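Local coordinates for protein beta-lactamase (Chitinophaga pinensis, PDB 6N36) that probably hydrolyses the amide bond of beta-lactam antibiotics, as a metallo-beta-lactamase whose active site holds two zinc ions, at residues R155-H160 and K215-D220; L181-P186 and A251-V256; T192-M197 and K205-T210. All coordinates share one frame; numbering follows the deposited sequence.

Contact 1 of 3, residues R155-H160 and K215-D220; sequences RQHPGH and KALKFD. With ZN (zinc ion), chain C.
The imidazole of H157 and the guanidinium of R155 are the two flat groups that meet L217, and the leucine reaches each of them obliquely with a different methyl. CD1 of L217 lies 3.7 Å from CE1 of H157, while its other methyl, CD2, is 4.2 Å from NH1 of R155, a looser touch. One face of the H157 ring is overlain by the carbonyl O of R155, 3.8 Å above the plane and shifted toward the rim; ND1 is hydrogen-bonded to OG of S166, a bond that limits the rotation of the ring. The R155 side chain passes L217 in the opposite sense, its NE in a salt bridge with D141. No hydrogen bond joins the two segments; they meet only through the two methyls of L217.

Beyond Q156 the chain leaves the strand, and H157, P158 and G159 lead to H160, whose NE2 binds a zinc ion at 2.1 Å. Water 3, another ligand of that ion, sits in the plane of the H160 ring at its edge. H83 and H85 complete the protein share of this three-histidine site. The placing of H160 on the loop after strand 150-156 is characteristic of the alpha-beta/beta-alpha sandwich of the metallo-beta-lactamase superfamily, in which the zinc site lies at the edge of the two sheets.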
ATOM      1  N   ARG A 155       3.059  -8.722   6.330  1.00 21.02           N
ATOM      2  CA  ARG A 155       3.780  -9.841   5.709  1.00 22.04           C
ATOM      3  C   ARG A 155       4.759  -9.274   4.694  1.00 20.75           C
ATOM      4  O   ARG A 155       4.328  -8.468   3.856  1.00 19.93           O
ATOM      5  CB  ARG A 155       2.857 -10.878   5.076  1.00 23.71           C
ATOM      6  CG  ARG A 155       1.894 -11.565   6.034  1.00 26.04           C
ATOM      7  CD  ARG A 155       2.573 -12.331   7.137  1.00 27.89           C
ATOM      8  NE  ARG A 155       3.665 -13.192   6.731  1.00 30.98           N
ATOM      9  CZ  ARG A 155       3.558 -14.489   6.432  1.00 32.19           C
ATOM     10  NH1 ARG A 155       2.375 -15.086   6.422  1.00 32.72           N
ATOM     11  NH2 ARG A 155       4.637 -15.140   6.033  1.00 33.66           N
ATOM     12  N   GLN A 156       6.023  -9.683   4.758  1.00 20.65           N
ATOM     13  CA  GLN A 156       7.052  -9.193   3.821  1.00 20.56           C
ATOM     14  C   GLN A 156       6.835  -9.844   2.455  1.00 19.66           C
ATOM     15  O   GLN A 156       6.868 -11.082   2.347  1.00 20.71           O
ATOM     16  CB  GLN A 156       8.480  -9.402   4.329  1.00 22.00           C
ATOM     17  CG  GLN A 156       8.806  -8.610   5.584  1.00 24.84           C
ATOM     18  CD  GLN A 156      10.221  -8.912   6.029  1.00 27.47           C
ATOM     19  OE1 GLN A 156      10.656 -10.074   5.948  1.00 31.03           O
ATOM     20  NE2 GLN A 156      10.929  -7.910   6.534  1.00 29.08           N
ATOM     21  N   HIS A 157       6.662  -9.005   1.438  1.00 18.44           N
ATOM     22  CA  HIS A 157       6.397  -9.402   0.040  1.00 18.62           C
ATOM     23  C   HIS A 157       7.409  -8.688  -0.839  1.00 17.74           C
ATOM     24  O   HIS A 157       7.036  -7.877  -1.663  1.00 17.64           O
ATOM     25  CB  HIS A 157       4.930  -9.181  -0.295  1.00 18.30           C
ATOM     26  CG  HIS A 157       4.045 -10.124   0.404  1.00 18.43           C
ATOM     27  ND1 HIS A 157       2.728  -9.831   0.680  1.00 19.01           N
ATOM     28  CD2 HIS A 157       4.267 -11.393   0.861  1.00 19.31           C
ATOM     29  CE1 HIS A 157       2.206 -10.831   1.344  1.00 20.37           C
ATOM     30  NE2 HIS A 157       3.104 -11.811   1.495  1.00 20.28           N
ATOM     31  N   PRO A 158       8.714  -8.956  -0.650  1.00 17.19           N
ATOM     32  CA  PRO A 158       9.754  -8.163  -1.290  1.00 17.99           C
ATOM     33  C   PRO A 158       9.790  -8.365  -2.813  1.00 19.14           C
ATOM     34  O   PRO A 158       9.250  -9.358  -3.368  1.00 18.84           O
ATOM     35  CB  PRO A 158      11.024  -8.658  -0.687  1.00 18.46           C
ATOM     36  CG  PRO A 158      10.701 -10.084  -0.304  1.00 18.76           C
ATOM     37  CD  PRO A 158       9.284  -9.983   0.253  1.00 18.14           C
ATOM     38  N   GLY A 159      10.445  -7.415  -3.472  1.00 19.08           N
ATOM     39  CA  GLY A 159      10.761  -7.470  -4.902  1.00 18.77           C
ATOM     40  C   GLY A 159      10.474  -6.126  -5.539  1.00 18.03           C
ATOM     41  O   GLY A 159      11.418  -5.433  -5.956  1.00 17.80           O
ATOM     42  N   HIS A 160       9.234  -5.738  -5.567  1.00 17.88           N
ATOM     43  CA  HIS A 160       8.858  -4.423  -6.164  1.00 17.82           C
ATOM     44  C   HIS A 160       9.661  -3.312  -5.464  1.00 19.96           C
ATOM     45  O   HIS A 160      10.223  -2.439  -6.132  1.00 19.74           O
ATOM     46  CB  HIS A 160       7.346  -4.250  -6.023  1.00 18.93           C
ATOM     47  CG  HIS A 160       6.886  -3.034  -6.690  1.00 18.68           C
ATOM     48  ND1 HIS A 160       6.590  -3.009  -8.033  1.00 20.58           N
ATOM     49  CD2 HIS A 160       6.715  -1.786  -6.224  1.00 20.39           C
ATOM     50  CE1 HIS A 160       6.276  -1.778  -8.361  1.00 19.69           C
ATOM     51  NE2 HIS A 160       6.341  -1.009  -7.298  1.00 18.57           N
ATOM     52  N   LYS A 215       0.448 -16.429  -2.869  1.00 23.98           N
ATOM     53  CA  LYS A 215      -0.560 -17.428  -3.300  1.00 27.65           C
ATOM     54  C   LYS A 215      -1.086 -18.169  -2.068  1.00 27.06           C
ATOM     55  O   LYS A 215      -2.267 -18.621  -2.040  1.00 29.22           O
ATOM     56  CB  LYS A 215       0.088 -18.413  -4.264  1.00 31.18           C
ATOM     57  CG  LYS A 215      -0.935 -19.119  -5.145  1.00 38.87           C
ATOM     58  CD  LYS A 215      -1.441 -18.124  -6.191  1.00 44.14           C
ATOM     59  CE  LYS A 215      -1.533 -18.711  -7.584  1.00 46.53           C
ATOM     60  NZ  LYS A 215      -2.801 -19.446  -7.754  1.00 46.34           N
ATOM     61  N   ALA A 216      -0.238 -18.343  -1.064  1.00 26.20           N
ATOM     62  CA  ALA A 216      -0.552 -19.160   0.122  1.00 27.49           C
ATOM     63  C   ALA A 216      -1.450 -18.437   1.135  1.00 26.89           C
ATOM     64  O   ALA A 216      -1.952 -19.102   2.055  1.00 29.66           O
ATOM     65  CB  ALA A 216       0.722 -19.655   0.766  1.00 28.17           C
ATOM     66  N   LEU A 217      -1.669 -17.136   0.985  1.00 24.81           N
ATOM     67  CA  LEU A 217      -2.461 -16.370   1.964  1.00 25.77           C
ATOM     68  C   LEU A 217      -3.935 -16.730   1.852  1.00 27.20           C
ATOM     69  O   LEU A 217      -4.395 -17.080   0.775  1.00 29.47           O
ATOM     70  CB  LEU A 217      -2.256 -14.887   1.683  1.00 25.20           C
ATOM     71  CG  LEU A 217      -0.852 -14.374   1.962  1.00 24.71           C
ATOM     72  CD1 LEU A 217      -0.820 -12.893   1.626  1.00 25.26           C
ATOM     73  CD2 LEU A 217      -0.459 -14.631   3.404  1.00 27.92           C
ATOM     74  N   LYS A 218      -4.630 -16.659   2.972  1.00 28.48           N
ATOM     75  CA  LYS A 218      -6.078 -16.935   3.103  0.60 30.72           C
ATOM     76  C   LYS A 218      -6.770 -15.677   3.634  1.00 28.92           C
ATOM     77  O   LYS A 218      -6.269 -15.144   4.660  1.00 30.47           O
ATOM     78  CB  LYS A 218      -6.275 -18.050   4.128  0.60 33.46           C
ATOM     79  CG  LYS A 218      -5.999 -19.455   3.617  0.60 36.71           C
ATOM     80  CD  LYS A 218      -6.207 -20.494   4.673  0.60 39.53           C
ATOM     81  CE  LYS A 218      -7.411 -20.209   5.539  0.60 41.60           C
ATOM     82  NZ  LYS A 218      -7.917 -21.437   6.189  0.60 45.96           N
ATOM     83  N   PHE A 219      -7.810 -15.210   2.973  1.00 27.77           N
ATOM     84  CA  PHE A 219      -8.527 -13.973   3.361  1.00 28.17           C
ATOM     85  C   PHE A 219      -9.918 -13.981   2.722  1.00 27.75           C
ATOM     86  O   PHE A 219     -10.184 -14.807   1.808  1.00 28.89           O
ATOM     87  CB  PHE A 219      -7.738 -12.742   2.903  1.00 27.14           C
ATOM     88  CG  PHE A 219      -7.328 -12.842   1.466  1.00 26.43           C
ATOM     89  CD1 PHE A 219      -6.121 -13.427   1.094  1.00 25.80           C
ATOM     90  CD2 PHE A 219      -8.188 -12.402   0.480  1.00 25.78           C
ATOM     91  CE1 PHE A 219      -5.819 -13.575  -0.248  1.00 25.43           C
ATOM     92  CE2 PHE A 219      -7.883 -12.564  -0.847  1.00 25.68           C
ATOM     93  CZ  PHE A 219      -6.704 -13.145  -1.207  1.00 24.79           C
ATOM     94  N   ASP A 220     -10.779 -13.070   3.158  1.00 26.82           N
ATOM     95  CA  ASP A 220     -12.127 -12.925   2.575  1.00 27.65           C
ATOM     96  C   ASP A 220     -12.122 -11.870   1.474  1.00 26.21           C
ATOM     97  O   ASP A 220     -12.761 -12.082   0.426  1.00 28.48           O
ATOM     98  CB  ASP A 220     -13.131 -12.559   3.675  1.00 29.14           C
ATOM     99  CG  ASP A 220     -13.246 -13.639   4.746  1.00 32.02           C
ATOM    100  OD1 ASP A 220     -13.433 -14.798   4.345  1.00 36.19           O
ATOM    101  OD2 ASP A 220     -13.070 -13.330   5.949  1.00 32.48           O
TER
HETATM  102 ZN    ZN C 502       5.828   1.032  -7.082  0.90 21.90          ZN
HETATM  103  O   HOH W   1       3.510   0.552  -7.551  1.00 27.52           O
HETATM  104  O   HOH W   2       5.181   2.914  -7.478  1.00 29.74           O
HETATM  105  O   HOH W   3       6.186   1.218  -9.298  1.00 28.90           O

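Contact 2 of 3, residues L181-P186 and A251-V256; sequences LIANIP and AGYDDV
L181, A183 and I185, alternate residues along the end of a strand and the chain that follows it, form a row of apolar bumps facing helix 250-268, and Y253 and V256, one turn apart on that helix, fit against them. The Y253 ring packs against L181 and A183. Its CG stands anti to the backbone N (chi1 179°), which carries the phenol away from the helix and across to the strand. There CD2 of L181 rests against the hydroxyl end of the ring, 3.5 Å from OH and 3.7 Å from CE1 of Y253, the two side chains crossing at about a right angle. A183 offers a much smaller bump: its CB lies near the plane of the ring, at the edge, 4.2 Å from CE1 of Y253. This small methyl meets the ring edge beside the longer side chain of L181.

Farther along, V256 meets I185 through a single branch. In the conformer given, CG1 of V256 rests against two methyls of the isoleucine, 3.7 Å from I185 CG2 and 4.0 Å from I185 CD1, and again the side chains cross roughly at right angles. No hydrogen bond crosses the interface; the Y253 hydroxyl, buried with it, is satisfied by the carbonyl O of M214.

Around this contact, F219 and W222 both meet the Y253 ring edge-to-face, and L181 and A183 pair through their backbones with strand 221-223. M214 of helix 203-215 touches A183, while W260, one turn beyond V256, continues the packing over I185, so that helix 250-268 lies against the end of strand 177-182 beside helix 203-215.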
ATOM      1  N   LEU A 181      -7.117  -8.463   3.158  1.00 21.44           N
ATOM      2  CA  LEU A 181      -5.712  -8.343   2.704  1.00 19.83           C
ATOM      3  C   LEU A 181      -5.598  -7.056   1.891  1.00 18.80           C
ATOM      4  O   LEU A 181      -6.345  -6.893   0.905  1.00 20.76           O
ATOM      5  CB  LEU A 181      -5.377  -9.560   1.858  1.00 20.40           C
ATOM      6  CG  LEU A 181      -4.023  -9.462   1.124  1.00 20.44           C
ATOM      7  CD1 LEU A 181      -2.873  -9.474   2.112  1.00 21.44           C
ATOM      8  CD2 LEU A 181      -3.852 -10.620   0.125  1.00 21.81           C
ATOM      9  N   ILE A 182      -4.683  -6.206   2.306  1.00 18.88           N
ATOM     10  CA  ILE A 182      -4.218  -5.071   1.457  1.00 18.00           C
ATOM     11  C   ILE A 182      -2.896  -5.589   0.857  1.00 18.80           C
ATOM     12  O   ILE A 182      -1.885  -5.690   1.595  1.00 17.92           O
ATOM     13  CB  ILE A 182      -4.038  -3.784   2.262  1.00 17.88           C
ATOM     14  CG1 ILE A 182      -5.348  -3.332   2.940  1.00 19.47           C
ATOM     15  CG2 ILE A 182      -3.444  -2.707   1.358  1.00 18.96           C
ATOM     16  CD1 ILE A 182      -6.481  -3.052   2.040  1.00 21.31           C
ATOM     17  N   ALA A 183      -2.978  -6.007  -0.389  1.00 19.45           N
ATOM     18  CA  ALA A 183      -1.941  -6.792  -1.085  1.00 19.29           C
ATOM     19  C   ALA A 183      -1.021  -5.886  -1.870  1.00 21.07           C
ATOM     20  O   ALA A 183      -1.535  -5.183  -2.769  1.00 22.53           O
ATOM     21  CB  ALA A 183      -2.553  -7.796  -2.031  1.00 20.25           C
ATOM     22  N   ASN A 184       0.283  -5.989  -1.656  1.00 19.16           N
ATOM     23  CA  ASN A 184       1.237  -5.340  -2.573  1.00 18.80           C
ATOM     24  C   ASN A 184       1.570  -6.302  -3.704  1.00 19.21           C
ATOM     25  O   ASN A 184       2.285  -7.229  -3.535  1.00 19.96           O
ATOM     26  CB  ASN A 184       2.486  -4.846  -1.854  1.00 19.31           C
ATOM     27  CG  ASN A 184       3.148  -3.792  -2.706  1.00 21.54           C
ATOM     28  OD1 ASN A 184       2.765  -2.609  -2.647  1.00 21.78           O
ATOM     29  ND2 ASN A 184       4.128  -4.200  -3.538  1.00 20.55           N
ATOM     30  N   ILE A 185       1.044  -6.015  -4.874  1.00 21.40           N
ATOM     31  CA  ILE A 185       1.129  -6.939  -6.031  1.00 21.86           C
ATOM     32  C   ILE A 185       2.563  -6.888  -6.528  1.00 22.75           C
ATOM     33  O   ILE A 185       3.191  -5.834  -6.598  1.00 23.82           O
ATOM     34  CB  ILE A 185       0.108  -6.529  -7.109  1.00 24.51           C
ATOM     35  CG1 ILE A 185      -1.330  -6.738  -6.620  1.00 24.34           C
ATOM     36  CG2 ILE A 185       0.374  -7.265  -8.431  1.00 25.61           C
ATOM     37  CD1 ILE A 185      -1.694  -8.107  -6.149  1.00 25.52           C
ATOM     38  N   PRO A 186       3.173  -8.051  -6.800  1.00 20.59           N
ATOM     39  CA  PRO A 186       4.585  -8.120  -7.176  1.00 20.71           C
ATOM     40  C   PRO A 186       4.835  -7.782  -8.649  1.00 21.23           C
ATOM     41  O   PRO A 186       5.346  -8.585  -9.410  1.00 20.88           O
ATOM     42  CB  PRO A 186       4.951  -9.550  -6.818  1.00 21.43           C
ATOM     43  CG  PRO A 186       3.684 -10.303  -7.103  1.00 22.57           C
ATOM     44  CD  PRO A 186       2.605  -9.399  -6.557  1.00 20.87           C
ATOM     45  N   ALA A 251     -10.648 -15.534  -7.381  1.00 30.00           N
ATOM     46  CA  ALA A 251     -10.265 -15.806  -8.774  1.00 31.21           C
ATOM     47  C   ALA A 251      -9.385 -14.673  -9.314  1.00 28.93           C
ATOM     48  O   ALA A 251      -8.384 -14.971  -9.970  1.00 28.82           O
ATOM     49  CB  ALA A 251     -11.505 -16.000  -9.607  1.00 33.47           C
ATOM     50  N   GLY A 252      -9.754 -13.410  -9.082  1.00 29.29           N
ATOM     51  CA  GLY A 252      -9.023 -12.262  -9.635  1.00 28.08           C
ATOM     52  C   GLY A 252      -7.652 -12.152  -8.987  1.00 27.34           C
ATOM     53  O   GLY A 252      -6.690 -11.798  -9.673  1.00 27.15           O
ATOM     54  N   TYR A 253      -7.560 -12.498  -7.709  1.00 25.48           N
ATOM     55  CA  TYR A 253      -6.268 -12.487  -6.976  1.00 25.28           C
ATOM     56  C   TYR A 253      -5.349 -13.555  -7.553  1.00 24.49           C
ATOM     57  O   TYR A 253      -4.194 -13.294  -7.925  1.00 23.80           O
ATOM     58  CB  TYR A 253      -6.549 -12.766  -5.509  1.00 24.47           C
ATOM     59  CG  TYR A 253      -5.340 -12.814  -4.631  1.00 23.30           C
ATOM     60  CD1 TYR A 253      -4.723 -11.639  -4.241  1.00 22.31           C
ATOM     61  CD2 TYR A 253      -4.827 -14.004  -4.160  1.00 23.25           C
ATOM     62  CE1 TYR A 253      -3.633 -11.640  -3.393  1.00 22.37           C
ATOM     63  CE2 TYR A 253      -3.744 -14.036  -3.303  1.00 23.36           C
ATOM     64  CZ  TYR A 253      -3.171 -12.836  -2.883  1.00 21.63           C
ATOM     65  OH  TYR A 253      -2.111 -12.807  -2.036  1.00 22.42           O
ATOM     66  N   ASP A 254      -5.844 -14.782  -7.684  1.00 26.26           N
ATOM     67  CA  ASP A 254      -5.046 -15.863  -8.303  1.00 27.38           C
ATOM     68  C   ASP A 254      -4.640 -15.482  -9.726  1.00 26.94           C
ATOM     69  O   ASP A 254      -3.498 -15.781 -10.116  1.00 26.81           O
ATOM     70  CB  ASP A 254      -5.839 -17.170  -8.231  1.00 29.72           C
ATOM     71  CG  ASP A 254      -5.797 -17.748  -6.829  1.00 31.70           C
ATOM     72  OD1 ASP A 254      -4.693 -17.677  -6.217  1.00 36.76           O
ATOM     73  OD2 ASP A 254      -6.809 -18.346  -6.391  1.00 34.38           O
ATOM     74  N   ASP A 255      -5.539 -14.891 -10.501  1.00 26.99           N
ATOM     75  CA  ASP A 255      -5.254 -14.537 -11.907  1.00 29.68           C
ATOM     76  C   ASP A 255      -4.131 -13.489 -11.959  1.00 26.55           C
ATOM     77  O   ASP A 255      -3.226 -13.652 -12.787  1.00 27.06           O
ATOM     78  CB  ASP A 255      -6.516 -14.048 -12.611  1.00 31.69           C
ATOM     79  CG  ASP A 255      -7.480 -15.190 -12.925  1.00 37.23           C
ATOM     80  OD1 ASP A 255      -7.120 -16.382 -12.675  1.00 40.42           O
ATOM     81  OD2 ASP A 255      -8.590 -14.892 -13.325  1.00 43.30           O
ATOM     82  N   VAL A 256      -4.136 -12.468 -11.110  1.00 25.34           N
ATOM     83  CA  VAL A 256      -3.076 -11.411 -11.124  0.60 24.97           C
ATOM     84  C   VAL A 256      -1.735 -12.042 -10.723  1.00 23.94           C
ATOM     85  O   VAL A 256      -0.706 -11.790 -11.353  1.00 24.35           O
ATOM     86  CB  VAL A 256      -3.443 -10.240 -10.185  0.60 25.52           C
ATOM     87  CG1 VAL A 256      -2.251  -9.328  -9.924  0.60 25.53           C
ATOM     88  CG2 VAL A 256      -4.612  -9.444 -10.728  0.60 27.27           C
TER

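Contact 3 of 3, residues T192-M197 and K205-T210; sequences TKLSGM and KDYAYT
L194 and Y207 make the close part of this contact: CD2 of the leucine comes within 3.7 Å of CD2 on the tyrosine ring, approaching obliquely while the two side chains cross at about a right angle. The leucine CG is anti to the carbonyl carbon (chi1 -69°), which brings CD2 round to the ring although its CB does not set out that way. T192 adds a slacker touch, its CG2 4.4 Å from CE2 of Y207 and again oblique to the ring.

Past these apolar atoms the segments are joined through water. Water 4 bridges the far end of the ring, 2.8 Å from OG1 of T192 and 2.9 Å from OH of Y207, to which it donates; the same phenol is also hydrogen-bonded to the carbonyl O of S187, so two groups hold the end of the ring. The other side is looser. There K205, exposed at the helix surface, stretches its chain alongside the loop without direct contact, and water 5 links the two by donating to O of L194 at 3.2 Å and receiving a weak bond from NZ of K205. The loop keeps its own shape through a type I turn from K193 to G196, closed by G196 N to K193 O, and through a weak, nearly straight bond (171°) from K193 N to SD of M197, 3.3 Å long.

L194 does not rest on Y207 alone, since Y264, R267 and V268 near the C-terminal end of helix 250-268 also touch it. The loop between strand 177-182 and helix 203-215 is thus packed where the two helices come together, while T192 reaches back toward Y121 and V122.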
ATOM      1  N   THR A 192      14.147  -3.877 -14.540  1.00 24.79           N
ATOM      2  CA  THR A 192      14.609  -4.885 -13.520  1.00 22.27           C
ATOM      3  C   THR A 192      15.149  -6.148 -14.174  1.00 23.65           C
ATOM      4  O   THR A 192      14.438  -6.804 -14.944  1.00 24.42           O
ATOM      5  CB  THR A 192      13.464  -5.203 -12.556  1.00 22.02           C
ATOM      6  OG1 THR A 192      13.268  -3.984 -11.841  1.00 22.26           O
ATOM      7  CG2 THR A 192      13.765  -6.310 -11.560  1.00 21.55           C
ATOM      8  N   LYS A 193      16.389  -6.513 -13.827  1.00 23.32           N
ATOM      9  CA  LYS A 193      17.065  -7.755 -14.199  1.00 24.02           C
ATOM     10  C   LYS A 193      16.917  -8.768 -13.073  1.00 23.41           C
ATOM     11  O   LYS A 193      17.456  -8.544 -11.991  1.00 22.87           O
ATOM     12  CB  LYS A 193      18.528  -7.421 -14.512  1.00 28.00           C
ATOM     13  CG  LYS A 193      19.411  -8.564 -14.967  1.00 33.64           C
ATOM     14  CD  LYS A 193      20.780  -8.011 -15.444  1.00 37.13           C
ATOM     15  CE  LYS A 193      21.837  -9.050 -15.743  1.00 42.25           C
ATOM     16  NZ  LYS A 193      23.190  -8.621 -15.262  1.00 43.34           N
ATOM     17  N   LEU A 194      16.083  -9.795 -13.255  1.00 23.79           N
ATOM     18  CA  LEU A 194      15.761 -10.740 -12.152  1.00 23.48           C
ATOM     19  C   LEU A 194      16.929 -11.601 -11.719  1.00 23.87           C
ATOM     20  O   LEU A 194      16.900 -12.098 -10.575  1.00 26.37           O
ATOM     21  CB  LEU A 194      14.594 -11.608 -12.601  1.00 23.39           C
ATOM     22  CG  LEU A 194      13.292 -10.842 -12.725  1.00 22.91           C
ATOM     23  CD1 LEU A 194      12.261 -11.733 -13.370  1.00 24.52           C
ATOM     24  CD2 LEU A 194      12.754 -10.346 -11.378  1.00 22.44           C
ATOM     25  N   SER A 195      17.993 -11.749 -12.519  1.00 24.30           N
ATOM     26  CA  SER A 195      19.211 -12.445 -12.077  1.00 26.11           C
ATOM     27  C   SER A 195      19.940 -11.625 -10.993  1.00 26.58           C
ATOM     28  O   SER A 195      20.834 -12.171 -10.310  1.00 29.72           O
ATOM     29  CB  SER A 195      20.131 -12.747 -13.261  1.00 28.06           C
ATOM     30  OG  SER A 195      20.458 -11.554 -13.968  1.00 31.99           O
ATOM     31  N   GLY A 196      19.593 -10.364 -10.817  1.00 23.06           N
ATOM     32  CA  GLY A 196      20.260  -9.528  -9.813  1.00 22.46           C
ATOM     33  C   GLY A 196      20.423  -8.122 -10.311  1.00 21.51           C
ATOM     34  O   GLY A 196      20.894  -7.949 -11.431  1.00 22.21           O
ATOM     35  N   MET A 197      20.092  -7.154  -9.467  1.00 20.28           N
ATOM     36  CA  MET A 197      20.304  -5.741  -9.796  1.00 20.48           C
ATOM     37  C   MET A 197      21.440  -5.218  -8.936  1.00 21.88           C
ATOM     38  O   MET A 197      21.671  -5.688  -7.802  1.00 20.79           O
ATOM     39  CB  MET A 197      19.051  -4.919  -9.556  1.00 20.12           C
ATOM     40  CG  MET A 197      17.993  -5.204 -10.595  1.00 20.28           C
ATOM     41  SD  MET A 197      18.374  -4.443 -12.146  1.00 22.19           S
ATOM     42  CE  MET A 197      17.802  -2.769 -11.859  1.00 24.15           C
ATOM     43  N   LYS A 205      15.314 -13.590  -6.356  1.00 20.49           N
ATOM     44  CA  LYS A 205      15.024 -14.592  -5.311  1.00 21.17           C
ATOM     45  C   LYS A 205      13.822 -14.089  -4.487  1.00 20.67           C
ATOM     46  O   LYS A 205      12.940 -14.882  -4.088  1.00 21.05           O
ATOM     47  CB  LYS A 205      16.258 -14.808  -4.448  1.00 23.78           C
ATOM     48  CG  LYS A 205      17.411 -15.445  -5.216  1.00 26.54           C
ATOM     49  CD  LYS A 205      18.643 -15.631  -4.330  1.00 31.98           C
ATOM     50  CE  LYS A 205      19.728 -16.370  -5.060  1.00 38.39           C
ATOM     51  NZ  LYS A 205      20.239 -15.565  -6.190  1.00 43.60           N
ATOM     52  N   ASP A 206      13.788 -12.771  -4.232  1.00 19.79           N
ATOM     53  CA  ASP A 206      12.719 -12.152  -3.430  1.00 19.89           C
ATOM     54  C   ASP A 206      11.399 -12.230  -4.192  1.00 18.64           C
ATOM     55  O   ASP A 206      10.362 -12.537  -3.606  1.00 19.18           O
ATOM     56  CB  ASP A 206      13.093 -10.724  -3.056  1.00 20.35           C
ATOM     57  CG  ASP A 206      13.930 -10.623  -1.811  1.00 20.93           C
ATOM     58  OD1 ASP A 206      14.217 -11.674  -1.149  1.00 23.22           O
ATOM     59  OD2 ASP A 206      14.346  -9.443  -1.474  1.00 21.12           O
ATOM     60  N   TYR A 207      11.380 -11.858  -5.466  1.00 18.70           N
ATOM     61  CA  TYR A 207      10.140 -11.940  -6.253  1.00 18.98           C
ATOM     62  C   TYR A 207       9.635 -13.379  -6.290  1.00 19.21           C
ATOM     63  O   TYR A 207       8.433 -13.584  -6.124  1.00 19.66           O
ATOM     64  CB  TYR A 207      10.343 -11.476  -7.688  1.00 19.27           C
ATOM     65  CG  TYR A 207      10.106 -10.009  -7.942  1.00 19.17           C
ATOM     66  CD1 TYR A 207       8.827  -9.479  -7.912  1.00 19.08           C
ATOM     67  CD2 TYR A 207      11.167  -9.164  -8.203  1.00 18.06           C
ATOM     68  CE1 TYR A 207       8.606  -8.157  -8.238  1.00 18.88           C
ATOM     69  CE2 TYR A 207      10.952  -7.832  -8.537  1.00 19.12           C
ATOM     70  CZ  TYR A 207       9.676  -7.319  -8.514  1.00 18.36           C
ATOM     71  OH  TYR A 207       9.488  -6.008  -8.906  1.00 18.46           O
ATOM     72  N   ALA A 208      10.523 -14.332  -6.433  1.00 19.86           N
ATOM     73  CA  ALA A 208      10.128 -15.753  -6.488  1.00 20.31           C
ATOM     74  C   ALA A 208       9.455 -16.152  -5.176  1.00 20.18           C
ATOM     75  O   ALA A 208       8.371 -16.795  -5.161  1.00 20.77           O
ATOM     76  CB  ALA A 208      11.276 -16.650  -6.778  1.00 20.98           C
ATOM     77  N   TYR A 209      10.064 -15.738  -4.055  1.00 19.95           N
ATOM     78  CA  TYR A 209       9.516 -15.975  -2.709  1.00 20.49           C
ATOM     79  C   TYR A 209       8.126 -15.365  -2.598  1.00 19.82           C
ATOM     80  O   TYR A 209       7.128 -16.019  -2.188  1.00 20.91           O
ATOM     81  CB  TYR A 209      10.459 -15.464  -1.606  1.00 20.43           C
ATOM     82  CG  TYR A 209       9.768 -15.358  -0.270  1.00 20.74           C
ATOM     83  CD1 TYR A 209       9.640 -16.456   0.548  1.00 22.04           C
ATOM     84  CD2 TYR A 209       9.120 -14.209   0.139  1.00 19.82           C
ATOM     85  CE1 TYR A 209       8.919 -16.406   1.708  1.00 23.74           C
ATOM     86  CE2 TYR A 209       8.404 -14.126   1.309  1.00 21.54           C
ATOM     87  CZ  TYR A 209       8.379 -15.220   2.163  1.00 22.27           C
ATOM     88  OH  TYR A 209       7.631 -15.210   3.318  1.00 25.94           O
ATOM     89  N   THR A 210       8.004 -14.098  -2.990  1.00 19.11           N
ATOM     90  CA  THR A 210       6.741 -13.357  -2.826  1.00 18.99           C
ATOM     91  C   THR A 210       5.631 -14.002  -3.648  1.00 18.91           C
ATOM     92  O   THR A 210       4.484 -14.100  -3.145  1.00 19.89           O
ATOM     93  CB  THR A 210       6.991 -11.914  -3.223  1.00 18.55           C
ATOM     94  OG1 THR A 210       7.830 -11.370  -2.205  1.00 19.01           O
ATOM     95  CG2 THR A 210       5.715 -11.116  -3.345  1.00 19.21           C
TER
HETATM   96  O   HOH W   4      10.780  -4.031 -10.504  1.00 20.71           O
HETATM   97  O   HOH W   5      18.474 -14.330  -8.856  1.00 46.45           O

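In the fold
Of the segments, strand 150-156 and the loop carrying H160 come first from the N terminus, and contact 1 closes the long excursion from there to the loop before strand 221-223. Contact 2 starts inside that excursion, at the end of strand 177-182, and ends beyond it on helix 250-268, so the two cross. Contact 3 is a short closure nested within both, folding loop 192-197 back on helix 203-215. Contacts 1 and 2 reach the same five-stranded sheet and are joined by the salt bridge from K215 to D254. Y207 of contact 3 packs against G159 and H160 of contact 1 and against P186 of contact 2, tying helix 203-215 to the H160 loop.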